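Local coordinates for protein 2,3-dihydroxybenzoate-AMP ligase (Mycobacterium smegmatis, PDB 5KEI) that belongs to the ANL superfamily of AMP-binding enzymes, in which a large N-terminal domain is joined to a small C-terminal domain, at residues A23-F28 against P224-D229; R97-L102 against H136-S141; P122-P127 against P207-V212; V231-A236 against P260-G265. One frame throughout, in Å; residues are numbered along the deposited sequence.

In the fold
From the N terminus, contact 1 opens in the loop before helix 30-38 and closes nearly two hundred residues later, where strand 222-226 runs into helix 227-240. Contacts 2 and 3 are nested inside that loop and cross one another: strand 97-101 is followed by strand 121-124, then by helix 131-141, the partner of contact 2, and then by strand 207-212, the partner of contact 3. Strands 97-101, 121-124, 207-212 and 222-226 are successive neighbours in one sheet, so contacts 1, 2 and 3 all reach it. Contact 4 comes afterwards in series, packing helix 227-240, already used by contact 1, against residues 260-265, on and after helix 258-262.

Contact 1. Residues A23-F28 against P224-D229; sequences AGFTPF and PRTHQD
The ring of F25 carries the backbone N of P27 on one face, offset toward the rim, and has CG of P224 at its edge, in plane. CB of P224 and the methyl of T226 approach it obliquely. F28 meets the same methyl near its own ring plane, with CE2 4.3 Å from T226 CG2. The guanidinium of R225 has the carboxylate of D229 at its edge.

In F25, CG is anti to the backbone N (chi1 -176°), which carries the ring up to strand 222-226. Its tip is the tightest point, CZ lying 3.5 Å from T226 CG2, while CD1 rests 3.9 Å from P224 CB. No hydrogen bond joins 23-28 to 224-229; the interface is mostly apolar, although F28 CE2 also comes near D229 OD1.

Behind it, R225 forms a salt bridge with D229, gripping OD2 side-on, its NE at 2.8 Å and its NH2 at 3.0 Å from that one oxygen. OD1 of D229 takes T226 N on its syn lone pair and T226 OG1 on its anti lone pair, the OG1 to OD1 distance being a very short 2.3 Å. Four donors thus hold the buried carboxylate, probably favouring its charged form. D229 N donates back to T226 OG1 at 3.1 Å, and this bond together with that from T226 N to D229 OD1 makes a capping box, with T226 as N-cap of helix 227-240.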
loop_
_atom_site.group_PDB
_atom_site.type_symbol
_atom_site.label_atom_id
_atom_site.label_comp_id
_atom_site.label_asym_id
_atom_site.label_seq_id
_atom_site.Cartn_x
_atom_site.Cartn_y
_atom_site.Cartn_z
ATOM N N ALA A 23 -2.511 9.105 18.089
ATOM C CA ALA A 23 -1.127 9.108 18.562
ATOM C C ALA A 23 -0.133 8.656 17.494
ATOM O O ALA A 23 1.010 9.124 17.470
ATOM C CB ALA A 23 -0.990 8.228 19.804
ATOM N N GLY A 24 -0.563 7.748 16.623
ATOM C CA GLY A 24 0.303 7.209 15.590
ATOM C C GLY A 24 0.191 7.936 14.266
ATOM O O GLY A 24 0.944 7.663 13.325
ATOM N N PHE A 25 -0.742 8.884 14.215
ATOM C CA PHE A 25 -1.135 9.546 12.978
ATOM C C PHE A 25 -0.497 10.931 12.805
ATOM O O PHE A 25 -0.506 11.761 13.710
ATOM C CB PHE A 25 -2.660 9.645 12.926
ATOM C CG PHE A 25 -3.191 10.236 11.653
ATOM C CD1 PHE A 25 -2.875 9.676 10.423
ATOM C CD2 PHE A 25 -4.010 11.354 11.683
ATOM C CE1 PHE A 25 -3.367 10.221 9.239
ATOM C CE2 PHE A 25 -4.500 11.908 10.498
ATOM C CZ PHE A 25 -4.169 11.335 9.272
ATOM N N THR A 26 0.088 11.155 11.633
ATOM C CA THR A 26 0.581 12.467 11.256
ATOM C C THR A 26 -0.440 13.087 10.310
ATOM O O THR A 26 -0.544 12.678 9.173
ATOM C CB THR A 26 1.952 12.402 10.561
ATOM O OG1 THR A 26 2.871 11.642 11.356
ATOM C CG2 THR A 26 2.490 13.802 10.324
ATOM N N PRO A 27 -1.215 14.061 10.796
ATOM C CA PRO A 27 -2.321 14.582 9.987
ATOM C C PRO A 27 -1.861 15.421 8.814
ATOM O O PRO A 27 -0.714 15.837 8.773
ATOM C CB PRO A 27 -3.114 15.444 10.986
ATOM C CG PRO A 27 -2.171 15.764 12.090
ATOM C CD PRO A 27 -1.201 14.609 12.167
ATOM N N PHE A 28 -2.755 15.659 7.860
ATOM C CA PHE A 28 -2.508 16.661 6.832
ATOM C C PHE A 28 -2.492 18.035 7.481
ATOM O O PHE A 28 -3.338 18.333 8.318
ATOM C CB PHE A 28 -3.577 16.616 5.747
ATOM C CG PHE A 28 -3.426 15.477 4.804
ATOM C CD1 PHE A 28 -2.890 15.676 3.537
ATOM C CD2 PHE A 28 -3.808 14.192 5.184
ATOM C CE1 PHE A 28 -2.746 14.627 2.664
ATOM C CE2 PHE A 28 -3.663 13.131 4.312
ATOM C CZ PHE A 28 -3.134 13.348 3.048
ATOM N N PRO A 224 -1.421 5.045 6.881
ATOM C CA PRO A 224 -2.782 5.485 7.215
ATOM C C PRO A 224 -3.413 6.246 6.047
ATOM O O PRO A 224 -2.824 7.180 5.490
ATOM C CB PRO A 224 -2.574 6.382 8.432
ATOM C CG PRO A 224 -1.211 6.955 8.230
ATOM C CD PRO A 224 -0.399 5.932 7.457
ATOM N N ARG A 225 -4.594 5.816 5.636
ATOM C CA ARG A 225 -5.298 6.567 4.610
ATOM C C ARG A 225 -6.536 7.117 5.282
ATOM O O ARG A 225 -7.280 6.387 5.944
ATOM C CB ARG A 225 -5.633 5.699 3.390
ATOM C CG ARG A 225 -4.435 4.922 2.807
ATOM C CD ARG A 225 -3.427 5.813 2.061
ATOM N NE ARG A 225 -4.113 6.630 1.058
ATOM C CZ ARG A 225 -4.076 6.437 -0.258
ATOM N NH1 ARG A 225 -3.343 5.466 -0.786
ATOM N NH2 ARG A 225 -4.760 7.248 -1.041
ATOM N N THR A 226 -6.728 8.419 5.164
ATOM C CA THR A 226 -7.881 9.040 5.780
ATOM C C THR A 226 -9.121 8.781 4.943
ATOM O O THR A 226 -9.024 8.386 3.778
ATOM C CB THR A 226 -7.670 10.534 5.938
ATOM O OG1 THR A 226 -7.597 11.136 4.640
ATOM C CG2 THR A 226 -6.383 10.788 6.672
ATOM N N HIS A 227 -10.287 8.987 5.549
ATOM C CA HIS A 227 -11.558 8.898 4.833
ATOM C C HIS A 227 -11.530 9.847 3.643
ATOM O O HIS A 227 -11.877 9.467 2.520
ATOM C CB HIS A 227 -12.745 9.242 5.745
ATOM C CG HIS A 227 -12.937 8.297 6.891
ATOM N ND1 HIS A 227 -13.754 7.183 6.813
ATOM C CD2 HIS A 227 -12.461 8.319 8.158
ATOM C CE1 HIS A 227 -13.749 6.553 7.969
ATOM N NE2 HIS A 227 -12.973 7.221 8.808
ATOM N N GLN A 228 -11.096 11.077 3.904
ATOM C CA GLN A 228 -11.065 12.119 2.888
ATOM C C GLN A 228 -10.281 11.664 1.656
ATOM O O GLN A 228 -10.757 11.799 0.516
ATOM C CB GLN A 228 -10.450 13.406 3.452
ATOM C CG GLN A 228 -11.274 14.154 4.544
ATOM C CD GLN A 228 -12.433 14.996 3.970
ATOM O OE1 GLN A 228 -12.980 14.672 2.921
ATOM N NE2 GLN A 228 -12.790 16.090 4.659
ATOM N N ASP A 229 -9.080 11.115 1.871
ATOM C CA ASP A 229 -8.192 10.959 0.739
ATOM C C ASP A 229 -8.456 9.637 0.039
ATOM O O ASP A 229 -8.228 9.524 -1.166
ATOM C CB ASP A 229 -6.705 11.080 1.107
ATOM C CG ASP A 229 -6.176 9.918 1.918
ATOM O OD1 ASP A 229 -6.250 9.945 3.149
ATOM O OD2 ASP A 229 -5.746 8.922 1.296
#

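Contact 2. Residues R97-L102 against H136-S141; sequences RVLVQL and HFAEVS
Apolar contact centres on L99, which points from strand 97-101 to the helix and divides its two methyls between successive residues there. CD2 lies 3.8 Å from CB of F137, the two side chains crossing at about a right angle, and CD1 lies 3.9 Å from CB of A138. The ring of F137 leads away from the strand and meets H129 edge-to-face. Nearer the helix end, CB of R97 packs against CB of S141 at 4.0 Å.

The polar contacts gather at the C-terminal end of the helix. R97 bends at chi3 (-86°) so that NE reaches the carbonyl O of S141 at 2.4 Å, a very short hydrogen bond. It is strained in direction as well: the N-H...O angle is only 120° and the donor sits above the carbonyl plane. A positive guanidinium at this end would suit the helix dipole. NH1 of R97 also bonds S20 OG, and water 1 links it to V140 O, standing 2.7 Å from that carbonyl. S141 turns its hydroxyl back along the helix, with OG 2.7 Å from F137 O, so that this carbonyl accepts both OG and N of S141.

The helix runs nearly antiparallel to the strand, at 160°, with 9.1 Å between axes. It connects strands 121-124 and 145-149, which flank 97-101: a beta-alpha-beta crossover passing over one intervening strand of an alpha/beta sheet.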
loop_
_atom_site.group_PDB
_atom_site.type_symbol
_atom_site.label_atom_id
_atom_site.label_comp_id
_atom_site.label_asym_id
_atom_site.label_seq_id
_atom_site.Cartn_x
_atom_site.Cartn_y
_atom_site.Cartn_z
ATOM N N ARG A 97 -8.103 -0.967 15.915
ATOM C CA ARG A 97 -7.578 -1.478 14.662
ATOM C C ARG A 97 -7.697 -2.988 14.649
ATOM O O ARG A 97 -7.564 -3.657 15.677
ATOM C CB ARG A 97 -6.166 -0.939 14.475
ATOM C CG ARG A 97 -6.279 0.582 14.651
ATOM C CD ARG A 97 -5.033 1.354 14.657
ATOM N NE ARG A 97 -4.375 1.453 15.955
ATOM C CZ ARG A 97 -4.862 2.060 17.035
ATOM N NH1 ARG A 97 -4.120 2.103 18.129
ATOM N NH2 ARG A 97 -6.075 2.589 17.044
ATOM N N VAL A 98 -8.049 -3.506 13.483
ATOM C CA VAL A 98 -8.351 -4.912 13.307
ATOM C C VAL A 98 -7.549 -5.438 12.124
ATOM O O VAL A 98 -7.659 -4.923 11.015
ATOM C CB VAL A 98 -9.879 -5.134 13.083
ATOM C CG1 VAL A 98 -10.189 -6.604 12.758
ATOM C CG2 VAL A 98 -10.678 -4.650 14.318
ATOM N N LEU A 99 -6.738 -6.460 12.357
ATOM C CA LEU A 99 -5.955 -7.051 11.278
ATOM C C LEU A 99 -6.873 -7.860 10.384
ATOM O O LEU A 99 -7.643 -8.680 10.862
ATOM C CB LEU A 99 -4.835 -7.937 11.826
ATOM C CG LEU A 99 -3.755 -7.276 12.675
ATOM C CD1 LEU A 99 -2.694 -8.296 13.080
ATOM C CD2 LEU A 99 -3.118 -6.131 11.939
ATOM N N VAL A 100 -6.789 -7.631 9.081
ATOM C CA VAL A 100 -7.619 -8.361 8.125
ATOM C C VAL A 100 -6.786 -9.090 7.053
ATOM O O VAL A 100 -5.922 -8.488 6.404
ATOM C CB VAL A 100 -8.612 -7.412 7.432
ATOM C CG1 VAL A 100 -9.514 -8.180 6.479
ATOM C CG2 VAL A 100 -9.417 -6.664 8.468
ATOM N N GLN A 101 -7.057 -10.381 6.879
ATOM C CA GLN A 101 -6.383 -11.197 5.873
ATOM C C GLN A 101 -7.369 -12.180 5.250
ATOM O O GLN A 101 -7.545 -13.292 5.738
ATOM C CB GLN A 101 -5.191 -11.947 6.481
ATOM C CG GLN A 101 -4.403 -12.779 5.461
ATOM C CD GLN A 101 -3.118 -13.385 6.020
ATOM O OE1 GLN A 101 -3.131 -14.157 6.990
ATOM N NE2 GLN A 101 -1.997 -13.031 5.402
ATOM N N LEU A 102 -8.015 -11.760 4.169
ATOM C CA LEU A 102 -9.048 -12.557 3.527
ATOM C C LEU A 102 -8.769 -12.806 2.037
ATOM O O LEU A 102 -8.243 -11.934 1.340
ATOM C CB LEU A 102 -10.407 -11.873 3.681
ATOM C CG LEU A 102 -11.001 -11.760 5.086
ATOM C CD1 LEU A 102 -12.305 -10.998 5.009
ATOM C CD2 LEU A 102 -11.240 -13.147 5.641
ATOM N N HIS A 136 4.305 -8.152 13.857
ATOM C CA HIS A 136 4.759 -6.769 13.798
ATOM C C HIS A 136 3.600 -5.805 13.501
ATOM O O HIS A 136 3.527 -4.735 14.103
ATOM C CB HIS A 136 5.867 -6.636 12.752
ATOM C CG HIS A 136 6.325 -5.228 12.528
ATOM N ND1 HIS A 136 7.113 -4.549 13.437
ATOM C CD2 HIS A 136 6.129 -4.386 11.494
ATOM C CE1 HIS A 136 7.368 -3.342 12.971
ATOM N NE2 HIS A 136 6.785 -3.211 11.793
ATOM N N PHE A 137 2.692 -6.179 12.594
ATOM C CA PHE A 137 1.491 -5.356 12.333
ATOM C C PHE A 137 0.628 -5.177 13.601
ATOM O O PHE A 137 0.226 -4.062 13.919
ATOM C CB PHE A 137 0.635 -5.944 11.197
ATOM C CG PHE A 137 1.319 -5.929 9.850
ATOM C CD1 PHE A 137 2.349 -5.043 9.591
ATOM C CD2 PHE A 137 0.940 -6.810 8.854
ATOM C CE1 PHE A 137 2.995 -5.038 8.358
ATOM C CE2 PHE A 137 1.575 -6.813 7.622
ATOM C CZ PHE A 137 2.610 -5.922 7.377
ATOM N N ALA A 138 0.371 -6.267 14.325
ATOM C CA ALA A 138 -0.386 -6.212 15.587
ATOM C C ALA A 138 0.230 -5.237 16.582
ATOM O O ALA A 138 -0.475 -4.425 17.190
ATOM C CB ALA A 138 -0.478 -7.602 16.220
ATOM N N GLU A 139 1.548 -5.338 16.743
ATOM C CA GLU A 139 2.312 -4.431 17.590
ATOM C C GLU A 139 2.216 -2.971 17.150
ATOM O O GLU A 139 2.029 -2.084 17.981
ATOM C CB GLU A 139 3.783 -4.859 17.624
ATOM C CG GLU A 139 4.438 -4.734 18.988
ATOM C CD GLU A 139 5.464 -5.834 19.251
ATOM O OE1 GLU A 139 6.168 -6.260 18.301
ATOM O OE2 GLU A 139 5.556 -6.278 20.418
ATOM N N VAL A 140 2.344 -2.713 15.851
ATOM C CA VAL A 140 2.338 -1.332 15.370
ATOM C C VAL A 140 0.927 -0.720 15.483
ATOM O O VAL A 140 0.774 0.446 15.859
ATOM C CB VAL A 140 2.863 -1.244 13.912
ATOM C CG1 VAL A 140 2.722 0.175 13.365
ATOM C CG2 VAL A 140 4.329 -1.682 13.839
ATOM N N SER A 141 -0.096 -1.525 15.199
ATOM C CA SER A 141 -1.471 -1.036 15.139
ATOM C C SER A 141 -2.240 -1.130 16.456
ATOM O O SER A 141 -3.347 -0.592 16.555
ATOM C CB SER A 141 -2.260 -1.797 14.062
ATOM O OG SER A 141 -2.277 -3.192 14.320
HETATM O O HOH W 1 -0.987 1.452 17.579
#

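Contact 3. Residues P122-P127 against P207-V212; sequences PVMCLP and PALLLV
Two nearly straight backbone hydrogen bonds join the strands, both made by L210. Its N donates to P122 O at 2.7 Å, and its O accepts from M124 N at 2.9 Å, each donor lying almost along the C=O axis. V123 and L210 pair as parallel neighbours on one face of the sheet, with CG2 of V123 3.8 Å from CD1 of L210. P122 sets CG 3.7 Å from CB of L209. On the face opposite V123, M124, bent at chi2 and chi3, brings CG 4.1 Å from CD2 of L211.

Beyond M124 the strands part. M124 is the centre of an inverse gamma turn, and water 2 donates to its O at 2.9 Å and accepts a weak bond from V212 N, bridging the strands where direct pairing stops; CG2 of V212 also lies beside M124 O, at 3.4 Å.

Further out, A208 and L209 form a classic beta bulge opposite R225. Helix 107-117 backs P122 and M124 through L115, F108 and L112, while F137 of helix 131-141 meets C125 and V212. Main-chain bonding therefore sets the register, and buried apolar side chains pack on both faces of this strand pair.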
loop_
_atom_site.group_PDB
_atom_site.type_symbol
_atom_site.label_atom_id
_atom_site.label_comp_id
_atom_site.label_asym_id
_atom_site.label_seq_id
_atom_site.Cartn_x
_atom_site.Cartn_y
_atom_site.Cartn_z
ATOM N N PRO A 122 -9.526 -1.085 9.803
ATOM C CA PRO A 122 -8.922 -2.326 9.311
ATOM C C PRO A 122 -7.488 -2.126 8.809
ATOM O O PRO A 122 -7.132 -1.056 8.305
ATOM C CB PRO A 122 -9.861 -2.747 8.177
ATOM C CG PRO A 122 -10.490 -1.476 7.725
ATOM C CD PRO A 122 -10.663 -0.663 8.962
ATOM N N VAL A 123 -6.671 -3.146 9.034
ATOM C CA VAL A 123 -5.316 -3.235 8.525
ATOM C C VAL A 123 -5.330 -4.235 7.371
ATOM O O VAL A 123 -5.612 -5.423 7.555
ATOM C CB VAL A 123 -4.336 -3.686 9.619
ATOM C CG1 VAL A 123 -2.948 -3.877 9.053
ATOM C CG2 VAL A 123 -4.320 -2.665 10.757
ATOM N N MET A 124 -5.065 -3.751 6.167
ATOM C CA MET A 124 -5.239 -4.588 4.987
ATOM C C MET A 124 -4.008 -5.451 4.701
ATOM O O MET A 124 -3.124 -5.069 3.922
ATOM C CB MET A 124 -5.577 -3.711 3.788
ATOM C CG MET A 124 -6.663 -2.696 4.091
ATOM S SD MET A 124 -8.177 -3.475 4.694
ATOM C CE MET A 124 -8.821 -4.208 3.192
ATOM N N CYS A 125 -3.968 -6.620 5.330
ATOM C CA CYS A 125 -2.872 -7.571 5.120
ATOM C C CYS A 125 -3.037 -8.334 3.811
ATOM O O CYS A 125 -4.158 -8.605 3.374
ATOM C CB CYS A 125 -2.785 -8.556 6.281
ATOM S SG CYS A 125 -2.800 -7.749 7.896
ATOM N N LEU A 126 -1.902 -8.643 3.188
ATOM C CA LEU A 126 -1.833 -9.416 1.955
ATOM C C LEU A 126 -1.660 -10.906 2.262
ATOM O O LEU A 126 -1.169 -11.264 3.333
ATOM C CB LEU A 126 -0.682 -8.906 1.093
ATOM C CG LEU A 126 -0.828 -7.402 0.916
ATOM C CD1 LEU A 126 0.355 -6.823 0.171
ATOM C CD2 LEU A 126 -2.162 -7.078 0.221
ATOM N N PRO A 127 -2.074 -11.783 1.331
ATOM C CA PRO A 127 -2.073 -13.233 1.607
ATOM C C PRO A 127 -0.676 -13.835 1.818
ATOM O O PRO A 127 -0.571 -14.909 2.407
ATOM C CB PRO A 127 -2.738 -13.831 0.356
ATOM C CG PRO A 127 -2.551 -12.797 -0.711
ATOM C CD PRO A 127 -2.632 -11.474 0.004
ATOM N N PRO A 207 -7.570 8.585 10.034
ATOM C CA PRO A 207 -7.442 7.303 9.330
ATOM C C PRO A 207 -8.740 6.515 9.221
ATOM O O PRO A 207 -9.424 6.341 10.209
ATOM C CB PRO A 207 -6.432 6.533 10.194
ATOM C CG PRO A 207 -5.574 7.582 10.759
ATOM C CD PRO A 207 -6.481 8.752 11.023
ATOM N N ALA A 208 -9.060 6.044 8.018
ATOM C CA ALA A 208 -10.184 5.158 7.822
ATOM C C ALA A 208 -9.697 3.726 7.902
ATOM O O ALA A 208 -10.359 2.878 8.504
ATOM C CB ALA A 208 -10.848 5.414 6.480
ATOM N N LEU A 209 -8.547 3.456 7.273
ATOM C CA LEU A 209 -7.935 2.125 7.314
ATOM C C LEU A 209 -6.412 2.233 7.251
ATOM O O LEU A 209 -5.882 3.307 6.970
ATOM C CB LEU A 209 -8.452 1.240 6.162
ATOM C CG LEU A 209 -8.469 1.775 4.719
ATOM C CD1 LEU A 209 -7.072 1.945 4.143
ATOM C CD2 LEU A 209 -9.265 0.853 3.812
ATOM N N LEU A 210 -5.706 1.130 7.506
ATOM C CA LEU A 210 -4.248 1.117 7.308
ATOM C C LEU A 210 -3.881 0.163 6.159
ATOM O O LEU A 210 -4.286 -1.008 6.133
ATOM C CB LEU A 210 -3.510 0.720 8.595
ATOM C CG LEU A 210 -3.903 1.497 9.872
ATOM C CD1 LEU A 210 -3.239 0.941 11.129
ATOM C CD2 LEU A 210 -3.615 2.991 9.756
ATOM N N LEU A 211 -3.138 0.668 5.188
ATOM C CA LEU A 211 -2.590 -0.207 4.150
ATOM C C LEU A 211 -1.215 -0.686 4.584
ATOM O O LEU A 211 -0.595 -0.110 5.479
ATOM C CB LEU A 211 -2.504 0.509 2.801
ATOM C CG LEU A 211 -3.795 1.073 2.200
ATOM C CD1 LEU A 211 -3.463 2.003 1.057
ATOM C CD2 LEU A 211 -4.689 -0.049 1.690
ATOM N N VAL A 212 -0.759 -1.756 3.951
ATOM C CA VAL A 212 0.586 -2.271 4.142
ATOM C C VAL A 212 1.512 -1.762 3.030
ATOM O O VAL A 212 1.122 -1.667 1.874
ATOM C CB VAL A 212 0.582 -3.815 4.183
ATOM C CG1 VAL A 212 1.996 -4.352 4.242
ATOM C CG2 VAL A 212 -0.206 -4.297 5.395
HETATM O O HOH W 2 -2.905 -3.137 1.754
#

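Contact 4. Residues V231-A236 against P260-G265; sequences VYNATA and PLACPG
The backbones of 231-236 and 260-265 themselves meet at A234 and A262, whose CA atoms are 4.7 Å apart, and the two methyls lie at the side of that meeting. Their CB atoms are 4.2 Å apart, the bonds that carry them standing at about a right angle to each other. The carbonyl of A262 turns to the helix: its O is 3.4 Å from CA of A234, a CA-H...O contact with an angle of 146° at the hydrogen.

N233 flanks this pair. With CG anti to the backbone N (chi1 179°), its side chain extends from the helix across A262 and ends near C263. The side chain of C263 leaves its backbone pointing away from 231-236 and packs on L360 and Y362 of strand 360-362. Further along the helix, the ring of P264 approaches with CB 4.3 Å from A234 O, and continues onto S237 and A238. A cis peptide before P264 kinks the chain here, and C263 O is held by Q327.

With only methyls at A234 and A262, the two backbones can come close enough for a carbonyl to meet a CA-H group directly.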
loop_
_atom_site.group_PDB
_atom_site.type_symbol
_atom_site.label_atom_id
_atom_site.label_comp_id
_atom_site.label_asym_id
_atom_site.label_seq_id
_atom_site.Cartn_x
_atom_site.Cartn_y
_atom_site.Cartn_z
ATOM N N VAL A 231 -11.518 8.095 -0.239
ATOM C CA VAL A 231 -12.715 8.260 -1.061
ATOM C C VAL A 231 -12.345 9.044 -2.317
ATOM O O VAL A 231 -12.710 8.661 -3.434
ATOM C CB VAL A 231 -13.831 8.964 -0.297
ATOM C CG1 VAL A 231 -15.026 9.292 -1.232
ATOM C CG2 VAL A 231 -14.268 8.094 0.883
ATOM N N TYR A 232 -11.585 10.120 -2.141
ATOM C CA TYR A 232 -11.058 10.828 -3.305
ATOM C C TYR A 232 -10.206 9.946 -4.243
ATOM O O TYR A 232 -10.337 10.042 -5.461
ATOM C CB TYR A 232 -10.237 12.058 -2.877
ATOM C CG TYR A 232 -9.552 12.792 -4.030
ATOM C CD1 TYR A 232 -10.278 13.241 -5.139
ATOM C CD2 TYR A 232 -8.176 12.983 -4.038
ATOM C CE1 TYR A 232 -9.649 13.896 -6.215
ATOM C CE2 TYR A 232 -7.544 13.624 -5.098
ATOM C CZ TYR A 232 -8.280 14.076 -6.189
ATOM O OH TYR A 232 -7.643 14.718 -7.237
ATOM N N ASN A 233 -9.397 9.045 -3.683
ATOM C CA ASN A 233 -8.427 8.256 -4.443
ATOM C C ASN A 233 -9.263 7.346 -5.422
ATOM O O ASN A 233 -9.024 7.225 -6.628
ATOM C CB ASN A 233 -7.576 7.382 -3.508
ATOM C CG ASN A 233 -6.591 6.550 -4.265
ATOM O OD1 ASN A 233 -6.889 5.451 -4.625
ATOM N ND2 ASN A 233 -5.367 7.025 -4.379
ATOM N N ALA A 234 -10.273 6.695 -4.862
ATOM C CA ALA A 234 -11.207 5.844 -5.619
ATOM C C ALA A 234 -12.061 6.624 -6.641
ATOM O O ALA A 234 -12.187 6.218 -7.799
ATOM C CB ALA A 234 -12.102 5.087 -4.641
ATOM N N THR A 235 -12.677 7.706 -6.184
ATOM C CA THR A 235 -13.598 8.501 -7.016
ATOM C C THR A 235 -12.875 9.088 -8.225
ATOM O O THR A 235 -13.286 8.893 -9.381
ATOM C CB THR A 235 -14.208 9.640 -6.210
ATOM O OG1 THR A 235 -14.773 9.103 -5.003
ATOM C CG2 THR A 235 -15.249 10.403 -7.038
ATOM N N ALA A 236 -11.802 9.819 -7.946
ATOM C CA ALA A 236 -10.994 10.420 -8.992
ATOM C C ALA A 236 -10.431 9.361 -9.949
ATOM O O ALA A 236 -10.364 9.598 -11.143
ATOM C CB ALA A 236 -9.868 11.243 -8.385
ATOM N N PRO A 260 -5.947 -3.071 -6.543
ATOM C CA PRO A 260 -7.339 -3.461 -6.855
ATOM C C PRO A 260 -8.365 -3.024 -5.808
ATOM O O PRO A 260 -9.560 -3.313 -5.964
ATOM C CB PRO A 260 -7.284 -4.988 -6.894
ATOM C CG PRO A 260 -6.187 -5.330 -5.900
ATOM C CD PRO A 260 -5.164 -4.215 -6.009
ATOM N N LEU A 261 -7.920 -2.369 -4.742
ATOM C CA LEU A 261 -8.860 -1.893 -3.741
ATOM C C LEU A 261 -9.446 -0.511 -4.107
ATOM O O LEU A 261 -10.631 -0.263 -3.925
ATOM C CB LEU A 261 -8.177 -1.851 -2.370
ATOM C CG LEU A 261 -9.062 -1.472 -1.192
ATOM C CD1 LEU A 261 -10.259 -2.413 -1.113
ATOM C CD2 LEU A 261 -8.224 -1.505 0.092
ATOM N N ALA A 262 -8.620 0.391 -4.631
ATOM C CA ALA A 262 -9.082 1.757 -4.868
ATOM C C ALA A 262 -8.482 2.480 -6.065
ATOM O O ALA A 262 -8.639 3.683 -6.183
ATOM C CB ALA A 262 -8.831 2.584 -3.612
ATOM N N CYS A 263 -7.819 1.771 -6.973
ATOM C CA CYS A 263 -7.124 2.457 -8.064
ATOM C C CYS A 263 -7.507 2.062 -9.493
ATOM O O CYS A 263 -6.618 1.741 -10.278
ATOM C CB CYS A 263 -5.617 2.247 -7.886
ATOM S SG CYS A 263 -4.995 2.829 -6.272
ATOM N N PRO A 264 -8.808 2.104 -9.863
ATOM C CA PRO A 264 -10.011 2.444 -9.086
ATOM C C PRO A 264 -10.520 1.273 -8.252
ATOM O O PRO A 264 -11.146 1.511 -7.229
ATOM C CB PRO A 264 -11.039 2.824 -10.166
ATOM C CG PRO A 264 -10.671 1.977 -11.336
ATOM C CD PRO A 264 -9.134 1.888 -11.290
ATOM N N GLY A 265 -10.275 0.041 -8.685
ATOM C CA GLY A 265 -10.581 -1.132 -7.883
ATOM C C GLY A 265 -12.040 -1.277 -7.481
ATOM O O GLY A 265 -12.931 -0.683 -8.093
#